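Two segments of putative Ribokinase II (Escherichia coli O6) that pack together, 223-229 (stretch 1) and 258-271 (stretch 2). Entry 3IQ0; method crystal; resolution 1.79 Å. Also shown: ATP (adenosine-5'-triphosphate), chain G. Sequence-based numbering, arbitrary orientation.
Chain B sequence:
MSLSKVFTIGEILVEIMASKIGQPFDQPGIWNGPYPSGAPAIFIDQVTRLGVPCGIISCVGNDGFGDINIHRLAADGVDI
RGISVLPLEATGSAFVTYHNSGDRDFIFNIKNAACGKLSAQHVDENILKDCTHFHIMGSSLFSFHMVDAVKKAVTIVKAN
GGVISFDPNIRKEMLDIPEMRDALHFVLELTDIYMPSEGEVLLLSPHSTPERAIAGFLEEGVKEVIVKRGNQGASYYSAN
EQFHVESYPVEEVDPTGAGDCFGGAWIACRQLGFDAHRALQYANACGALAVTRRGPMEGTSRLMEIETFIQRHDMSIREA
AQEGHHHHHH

Stretch 1, residues 223-229: KEVIVKR
Stretch 2 (258-271) AGDCFGGAWIACRQ

A β-strand packs against an α-helix through alternate side chains, an apolar and aromatic centre flanked by a salt bridge at one end and an ATP-bound lysine at the other. Strand 224-228 is extended (phi -89 to -137°, psi 112 to 137°), and helix 258-271 is regular, with i to i-4 hydrogen bonds such as Phe 262 N to Ala 258 O (2.8 Å). Their axes approach to 10.5 Å and run nearly antiparallel, at 148°. The CA atoms of Ile 226 and Trp 266 lie 9.1 Å apart, those of Lys 228 and Gly 259 7.5 Å. Glu 224, Ile 226 and Lys 228, all m at chi1, point toward the helix and meet Phe 262, Trp 266 and Arg 270, spaced about one turn apart; 340 Å² is buried in total.

Ile 226, Lys 228, Phe 262 and Trp 266 are buried, apolar surface filling the centre. Both aromatic residues are t at chi1, with chi2 of 98° (Phe 262) and -90° (Trp 266). Ile 226 (chi2 p) contacts both rings: CG1 sits 3.8 Å from the centroid of the Trp 266 six-membered ring, over its face, while CG2 meets Phe 262 CE2 edge-on at 3.4 Å. The long Lys 228 (chi2-chi4 t, m, t) lays its methylenes over a Phe 262 face, CG lying 3.6 Å from the ring centroid, and carries NZ to a 3.0 Å hydrogen bond with ATP O2B. Gly 259 leaves room for the nucleotide, its CA 3.4 Å from ATP O3A; a CB here would clash with O3G.

At the other, more open end, partly exposed Glu 224 (chi2 t) forms a salt bridge from OE2 to NH2 of partly exposed Arg 270 (chi1-chi3 all m) at 3.1 Å. A water donates to Glu 224 OE1 (2.8 Å) and accepts from Arg 270 NE (2.9 Å) and, weakly, Trp 266 NE1 (3.0 Å).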

ATOM      1  N   LYS B 223      12.625  29.497 -21.651  1.00 30.43           N
ATOM      2  CA  LYS B 223      13.198  30.789 -21.322  1.00 31.10           C
ATOM      3  C   LYS B 223      14.247  30.722 -20.222  1.00 29.37           C
ATOM      4  O   LYS B 223      15.231  31.459 -20.249  1.00 28.62           O
ATOM      5  CB  LYS B 223      12.081  31.758 -20.926  1.00 33.96           C
ATOM      6  CG  LYS B 223      11.063  31.985 -22.036  1.00 36.67           C
ATOM      7  CD  LYS B 223       9.903  32.862 -21.589  1.00 39.99           C
ATOM      8  CE  LYS B 223       8.878  33.026 -22.707  1.00 40.47           C
ATOM      9  NZ  LYS B 223       8.358  31.713 -23.197  1.00 42.31           N
ATOM     10  N   GLU B 224      14.033  29.835 -19.254  1.00 27.41           N
ATOM     11  CA  GLU B 224      14.958  29.690 -18.138  1.00 26.26           C
ATOM     12  C   GLU B 224      15.214  28.238 -17.800  1.00 25.34           C
ATOM     13  O   GLU B 224      14.298  27.422 -17.762  1.00 24.95           O
ATOM     14  CB  GLU B 224      14.409  30.402 -16.902  1.00 28.10           C
ATOM     15  CG  GLU B 224      14.321  31.911 -17.045  1.00 30.53           C
ATOM     16  CD  GLU B 224      13.521  32.557 -15.934  1.00 29.99           C
ATOM     17  OE1 GLU B 224      12.301  32.331 -15.872  1.00 32.23           O
ATOM     18  OE2 GLU B 224      14.109  33.291 -15.120  1.00 35.11           O
ATOM     19  N   VAL B 225      16.478  27.928 -17.557  1.00 25.56           N
ATOM     20  CA  VAL B 225      16.888  26.585 -17.188  1.00 25.43           C
ATOM     21  C   VAL B 225      17.647  26.713 -15.877  1.00 25.24           C
ATOM     22  O   VAL B 225      18.713  27.337 -15.828  1.00 26.65           O
ATOM     23  CB  VAL B 225      17.817  25.966 -18.250  1.00 25.97           C
ATOM     24  CG1 VAL B 225      18.272  24.575 -17.809  1.00 24.48           C
ATOM     25  CG2 VAL B 225      17.090  25.893 -19.582  1.00 25.68           C
ATOM     26  N   ILE B 226      17.075  26.164 -14.811  1.00 24.86           N
ATOM     27  CA  ILE B 226      17.720  26.210 -13.506  1.00 25.03           C
ATOM     28  C   ILE B 226      18.244  24.818 -13.181  1.00 26.33           C
ATOM     29  O   ILE B 226      17.466  23.888 -12.964  1.00 25.06           O
ATOM     30  CB  ILE B 226      16.744  26.660 -12.388  1.00 23.97           C
ATOM     31  CG1 ILE B 226      16.323  28.113 -12.594  1.00 23.94           C
ATOM     32  CG2 ILE B 226      17.416  26.540 -11.038  1.00 22.10           C
ATOM     33  CD1 ILE B 226      15.290  28.321 -13.667  1.00 26.30           C
ATOM     34  N   VAL B 227      19.567  24.674 -13.156  1.00 27.23           N
ATOM     35  CA  VAL B 227      20.170  23.379 -12.872  1.00 28.11           C
ATOM     36  C   VAL B 227      20.597  23.223 -11.425  1.00 27.76           C
ATOM     37  O   VAL B 227      21.392  24.008 -10.903  1.00 29.47           O
ATOM     38  CB  VAL B 227      21.389  23.114 -13.776  1.00 28.63           C
ATOM     39  CG1 VAL B 227      22.079  21.828 -13.353  1.00 30.42           C
ATOM     40  CG2 VAL B 227      20.937  23.008 -15.226  1.00 31.09           C
ATOM     41  N   LYS B 228      20.050  22.197 -10.787  1.00 28.62           N
ATOM     42  CA  LYS B 228      20.354  21.875  -9.399  1.00 29.14           C
ATOM     43  C   LYS B 228      21.563  20.942  -9.391  1.00 28.55           C
ATOM     44  O   LYS B 228      21.593  19.955 -10.124  1.00 26.28           O
ATOM     45  CB  LYS B 228      19.137  21.200  -8.762  1.00 30.54           C
ATOM     46  CG  LYS B 228      17.955  22.142  -8.592  1.00 29.54           C
ATOM     47  CD  LYS B 228      16.647  21.388  -8.467  1.00 31.50           C
ATOM     48  CE  LYS B 228      16.262  20.748  -9.787  1.00 30.65           C
ATOM     49  NZ  LYS B 228      14.988  19.991  -9.688  1.00 32.45           N
ATOM     50  N   ARG B 229      22.557  21.255  -8.568  1.00 29.80           N
ATOM     51  CA  ARG B 229      23.774  20.452  -8.517  1.00 31.90           C
ATOM     52  C   ARG B 229      24.070  19.822  -7.163  1.00 31.41           C
ATOM     53  O   ARG B 229      25.221  19.764  -6.743  1.00 31.39           O
ATOM     54  CB  ARG B 229      24.971  21.308  -8.948  1.00 33.53           C
ATOM     55  CG  ARG B 229      24.818  21.969 -10.307  1.00 34.10           C
ATOM     56  CD  ARG B 229      26.029  22.830 -10.648  1.00 36.18           C
ATOM     57  NE  ARG B 229      25.884  23.483 -11.947  1.00 36.90           N
ATOM     58  CZ  ARG B 229      25.756  22.838 -13.103  1.00 38.54           C
ATOM     59  NH1 ARG B 229      25.755  21.508 -13.133  1.00 38.27           N
ATOM     60  NH2 ARG B 229      25.617  23.522 -14.232  1.00 35.70           N
ATOM     61  N   ALA B 258      14.865  17.926  -1.014  1.00 25.13           N
ATOM     62  CA  ALA B 258      15.733  19.012  -1.459  1.00 23.77           C
ATOM     63  C   ALA B 258      15.283  19.666  -2.767  1.00 22.79           C
ATOM     64  O   ALA B 258      15.028  20.873  -2.811  1.00 22.05           O
ATOM     65  CB  ALA B 258      17.156  18.500  -1.601  1.00 25.19           C
ATOM     66  N   GLY B 259      15.182  18.860  -3.823  1.00 21.75           N
ATOM     67  CA  GLY B 259      14.784  19.360  -5.124  1.00 19.77           C
ATOM     68  C   GLY B 259      13.402  19.979  -5.155  1.00 21.14           C
ATOM     69  O   GLY B 259      13.186  20.981  -5.840  1.00 20.68           O
ATOM     70  N   ASP B 260      12.462  19.381  -4.431  1.00 21.29           N
ATOM     71  CA  ASP B 260      11.094  19.898  -4.383  1.00 19.59           C
ATOM     72  C   ASP B 260      11.067  21.258  -3.682  1.00 18.93           C
ATOM     73  O   ASP B 260      10.379  22.176  -4.115  1.00 21.74           O
ATOM     74  CB  ASP B 260      10.176  18.920  -3.641  1.00 20.28           C
ATOM     75  CG  ASP B 260      10.277  17.494  -4.176  1.00 24.44           C
ATOM     76  OD1 ASP B 260      10.572  17.325  -5.378  1.00 23.95           O
ATOM     77  OD2 ASP B 260      10.040  16.539  -3.395  1.00 23.79           O
ATOM     78  N   CYS B 261      11.818  21.379  -2.594  1.00 19.46           N
ATOM     79  CA  CYS B 261      11.874  22.630  -1.852  1.00 18.19           C
ATOM     80  C   CYS B 261      12.598  23.680  -2.669  1.00 18.03           C
ATOM     81  O   CYS B 261      12.163  24.832  -2.737  1.00 17.03           O
ATOM     82  CB  CYS B 261      12.569  22.423  -0.510  1.00 20.35           C
ATOM     83  SG  CYS B 261      11.513  21.583   0.703  1.00 23.58           S
ATOM     84  N   PHE B 262      13.702  23.285  -3.294  1.00 17.64           N
ATOM     85  CA  PHE B 262      14.451  24.204  -4.140  1.00 16.86           C
ATOM     86  C   PHE B 262      13.470  24.752  -5.180  1.00 17.51           C
ATOM     87  O   PHE B 262      13.438  25.952  -5.447  1.00 19.81           O
ATOM     88  CB  PHE B 262      15.583  23.463  -4.872  1.00 18.50           C
ATOM     89  CG  PHE B 262      16.333  24.318  -5.863  1.00 15.76           C
ATOM     90  CD1 PHE B 262      17.541  24.900  -5.520  1.00 16.77           C
ATOM     91  CD2 PHE B 262      15.808  24.570  -7.124  1.00 19.63           C
ATOM     92  CE1 PHE B 262      18.225  25.727  -6.412  1.00 19.14           C
ATOM     93  CE2 PHE B 262      16.480  25.397  -8.031  1.00 21.26           C
ATOM     94  CZ  PHE B 262      17.692  25.978  -7.670  1.00 21.28           C
ATOM     95  N   GLY B 263      12.675  23.856  -5.761  1.00 15.55           N
ATOM     96  CA  GLY B 263      11.712  24.243  -6.780  1.00 15.71           C
ATOM     97  C   GLY B 263      10.632  25.195  -6.303  1.00 17.37           C
ATOM     98  O   GLY B 263      10.343  26.198  -6.964  1.00 16.64           O
ATOM     99  N   GLY B 264      10.014  24.875  -5.171  1.00 17.22           N
ATOM    100  CA  GLY B 264       8.974  25.741  -4.641  1.00 16.55           C
ATOM    101  C   GLY B 264       9.546  27.109  -4.330  1.00 18.95           C
ATOM    102  O   GLY B 264       8.937  28.138  -4.642  1.00 18.58           O
ATOM    103  N   ALA B 265      10.724  27.117  -3.713  1.00 16.39           N
ATOM    104  CA  ALA B 265      11.393  28.366  -3.362  1.00 18.15           C
ATOM    105  C   ALA B 265      11.638  29.237  -4.599  1.00 19.60           C
ATOM    106  O   ALA B 265      11.367  30.440  -4.583  1.00 20.94           O
ATOM    107  CB  ALA B 265      12.710  28.070  -2.668  1.00 16.81           C
ATOM    108  N   TRP B 266      12.145  28.634  -5.668  1.00 19.32           N
ATOM    109  CA  TRP B 266      12.414  29.394  -6.887  1.00 18.95           C
ATOM    110  C   TRP B 266      11.141  30.036  -7.431  1.00 17.98           C
ATOM    111  O   TRP B 266      11.067  31.260  -7.627  1.00 20.40           O
ATOM    112  CB  TRP B 266      13.037  28.494  -7.971  1.00 19.00           C
ATOM    113  CG  TRP B 266      13.102  29.181  -9.321  1.00 18.45           C
ATOM    114  CD1 TRP B 266      12.142  29.172 -10.299  1.00 19.99           C
ATOM    115  CD2 TRP B 266      14.131  30.065  -9.780  1.00 17.23           C
ATOM    116  NE1 TRP B 266      12.512  30.002 -11.337  1.00 18.11           N
ATOM    117  CE2 TRP B 266      13.729  30.564 -11.040  1.00 19.30           C
ATOM    118  CE3 TRP B 266      15.354  30.491  -9.245  1.00 17.39           C
ATOM    119  CZ2 TRP B 266      14.512  31.466 -11.776  1.00 18.42           C
ATOM    120  CZ3 TRP B 266      16.134  31.389  -9.979  1.00 19.04           C
ATOM    121  CH2 TRP B 266      15.707  31.865 -11.227  1.00 19.01           C
ATOM    122  N   ILE B 267      10.137  29.203  -7.670  1.00 15.53           N
ATOM    123  CA  ILE B 267       8.872  29.671  -8.212  1.00 15.66           C
ATOM    124  C   ILE B 267       8.198  30.711  -7.324  1.00 16.77           C
ATOM    125  O   ILE B 267       7.688  31.717  -7.820  1.00 16.08           O
ATOM    126  CB  ILE B 267       7.904  28.492  -8.441  1.00 13.60           C
ATOM    127  CG1 ILE B 267       8.525  27.494  -9.428  1.00 16.39           C
ATOM    128  CG2 ILE B 267       6.589  29.001  -8.981  1.00 14.40           C
ATOM    129  CD1 ILE B 267       8.716  28.059 -10.838  1.00 17.86           C
ATOM    130  N   ALA B 268       8.197  30.481  -6.015  1.00 15.31           N
ATOM    131  CA  ALA B 268       7.562  31.433  -5.104  1.00 15.40           C
ATOM    132  C   ALA B 268       8.341  32.744  -5.032  1.00 16.47           C
ATOM    133  O   ALA B 268       7.757  33.828  -5.069  1.00 18.66           O
ATOM    134  CB  ALA B 268       7.429  30.820  -3.712  1.00 17.11           C
ATOM    135  N   CYS B 269       9.663  32.653  -4.948  1.00 16.51           N
ATOM    136  CA  CYS B 269      10.486  33.856  -4.868  1.00 17.53           C
ATOM    137  C   CYS B 269      10.349  34.699  -6.115  1.00 19.86           C
ATOM    138  O   CYS B 269      10.350  35.931  -6.048  1.00 21.33           O
ATOM    139  CB  CYS B 269      11.948  33.493  -4.645  1.00 14.61           C
ATOM    140  SG  CYS B 269      12.259  32.949  -2.978  1.00 22.28           S
ATOM    141  N   ARG B 270      10.243  34.038  -7.260  1.00 19.54           N
ATOM    142  CA  ARG B 270      10.074  34.756  -8.510  1.00 20.23           C
ATOM    143  C   ARG B 270       8.708  35.444  -8.498  1.00 19.59           C
ATOM    144  O   ARG B 270       8.579  36.561  -8.993  1.00 19.23           O
ATOM    145  CB  ARG B 270      10.204  33.793  -9.696  1.00 19.77           C
ATOM    146  CG  ARG B 270      11.629  33.302  -9.886  1.00 22.82           C
ATOM    147  CD  ARG B 270      12.546  34.442 -10.336  1.00 23.66           C
ATOM    148  NE  ARG B 270      12.485  34.635 -11.782  1.00 27.26           N
ATOM    149  CZ  ARG B 270      12.985  35.683 -12.428  1.00 28.11           C
ATOM    150  NH1 ARG B 270      13.588  36.662 -11.761  1.00 31.18           N
ATOM    151  NH2 ARG B 270      12.895  35.743 -13.750  1.00 28.67           N
ATOM    152  N   GLN B 271       7.699  34.786  -7.922  1.00 19.24           N
ATOM    153  CA  GLN B 271       6.360  35.383  -7.841  1.00 20.75           C
ATOM    154  C   GLN B 271       6.385  36.616  -6.940  1.00 21.35           C
ATOM    155  O   GLN B 271       5.562  37.522  -7.090  1.00 23.01           O
ATOM    156  CB  GLN B 271       5.331  34.400  -7.280  1.00 20.61           C
ATOM    157  CG  GLN B 271       4.815  33.362  -8.271  1.00 24.38           C
ATOM    158  CD  GLN B 271       4.420  33.971  -9.607  1.00 25.01           C
ATOM    159  OE1 GLN B 271       5.243  34.077 -10.521  1.00 25.54           O
ATOM    160  NE2 GLN B 271       3.162  34.384  -9.723  1.00 23.27           N
TER
HETATM  161  PG  ATP G 900      15.010  15.306  -6.583  1.00 50.14           P
HETATM  162  O1G ATP G 900      14.733  14.926  -5.153  1.00 52.97           O
HETATM  163  O2G ATP G 900      14.920  14.122  -7.510  1.00 52.60           O
HETATM  164  O3G ATP G 900      14.036  16.389  -7.048  1.00 52.98           O
HETATM  165  PB  ATP G 900      17.265  17.061  -7.339  1.00 39.35           P
HETATM  166  O1B ATP G 900      18.530  16.549  -7.956  1.00 43.71           O
HETATM  167  O2B ATP G 900      16.233  17.743  -8.169  1.00 41.35           O
HETATM  168  O3B ATP G 900      16.521  15.856  -6.572  1.00 46.78           O
HETATM  169  PA  ATP G 900      19.146  18.018  -5.410  1.00 40.29           P
HETATM  170  O1A ATP G 900      19.239  16.848  -4.456  1.00 42.56           O
HETATM  171  O2A ATP G 900      20.177  18.223  -6.454  1.00 39.57           O
HETATM  172  O3A ATP G 900      17.686  17.992  -6.134  1.00 39.90           O
HETATM  173  O5' ATP G 900      18.725  19.685  -4.858  1.00 39.15           O
HETATM  174  C5' ATP G 900      18.054  20.767  -4.393  1.00 38.44           C
HETATM  175  C4' ATP G 900      19.038  21.909  -4.351  1.00 38.69           C
HETATM  176  O4' ATP G 900      19.197  21.792  -2.931  1.00 37.29           O
HETATM  177  C3' ATP G 900      20.533  21.747  -4.799  1.00 38.21           C
HETATM  178  O3' ATP G 900      20.819  22.197  -6.112  1.00 38.22           O
HETATM  179  C2' ATP G 900      21.242  22.448  -3.725  1.00 37.62           C
HETATM  180  O2' ATP G 900      21.269  23.860  -3.972  1.00 35.18           O
HETATM  181  C1' ATP G 900      20.502  22.076  -2.477  1.00 37.14           C
HETATM  182  N9  ATP G 900      21.104  20.840  -1.829  1.00 35.16           N
HETATM  183  C8  ATP G 900      20.765  19.501  -1.984  1.00 35.76           C
HETATM  184  N7  ATP G 900      21.534  18.693  -1.237  1.00 35.73           N
HETATM  185  C5  ATP G 900      22.383  19.474  -0.570  1.00 34.91           C
HETATM  186  C6  ATP G 900      23.506  19.293   0.412  1.00 35.33           C
HETATM  187  N6  ATP G 900      23.817  18.062   0.816  1.00 35.20           N
HETATM  188  N1  ATP G 900      24.191  20.429   0.896  1.00 35.14           N
HETATM  189  C2  ATP G 900      23.897  21.737   0.501  1.00 34.36           C
HETATM  190  N3  ATP G 900      22.867  21.967  -0.415  1.00 33.63           N
HETATM  191  C4  ATP G 900      22.113  20.903  -0.965  1.00 34.55           C
HETATM  192  O   HOH W   1      11.692  32.227 -13.116  1.00 37.17           O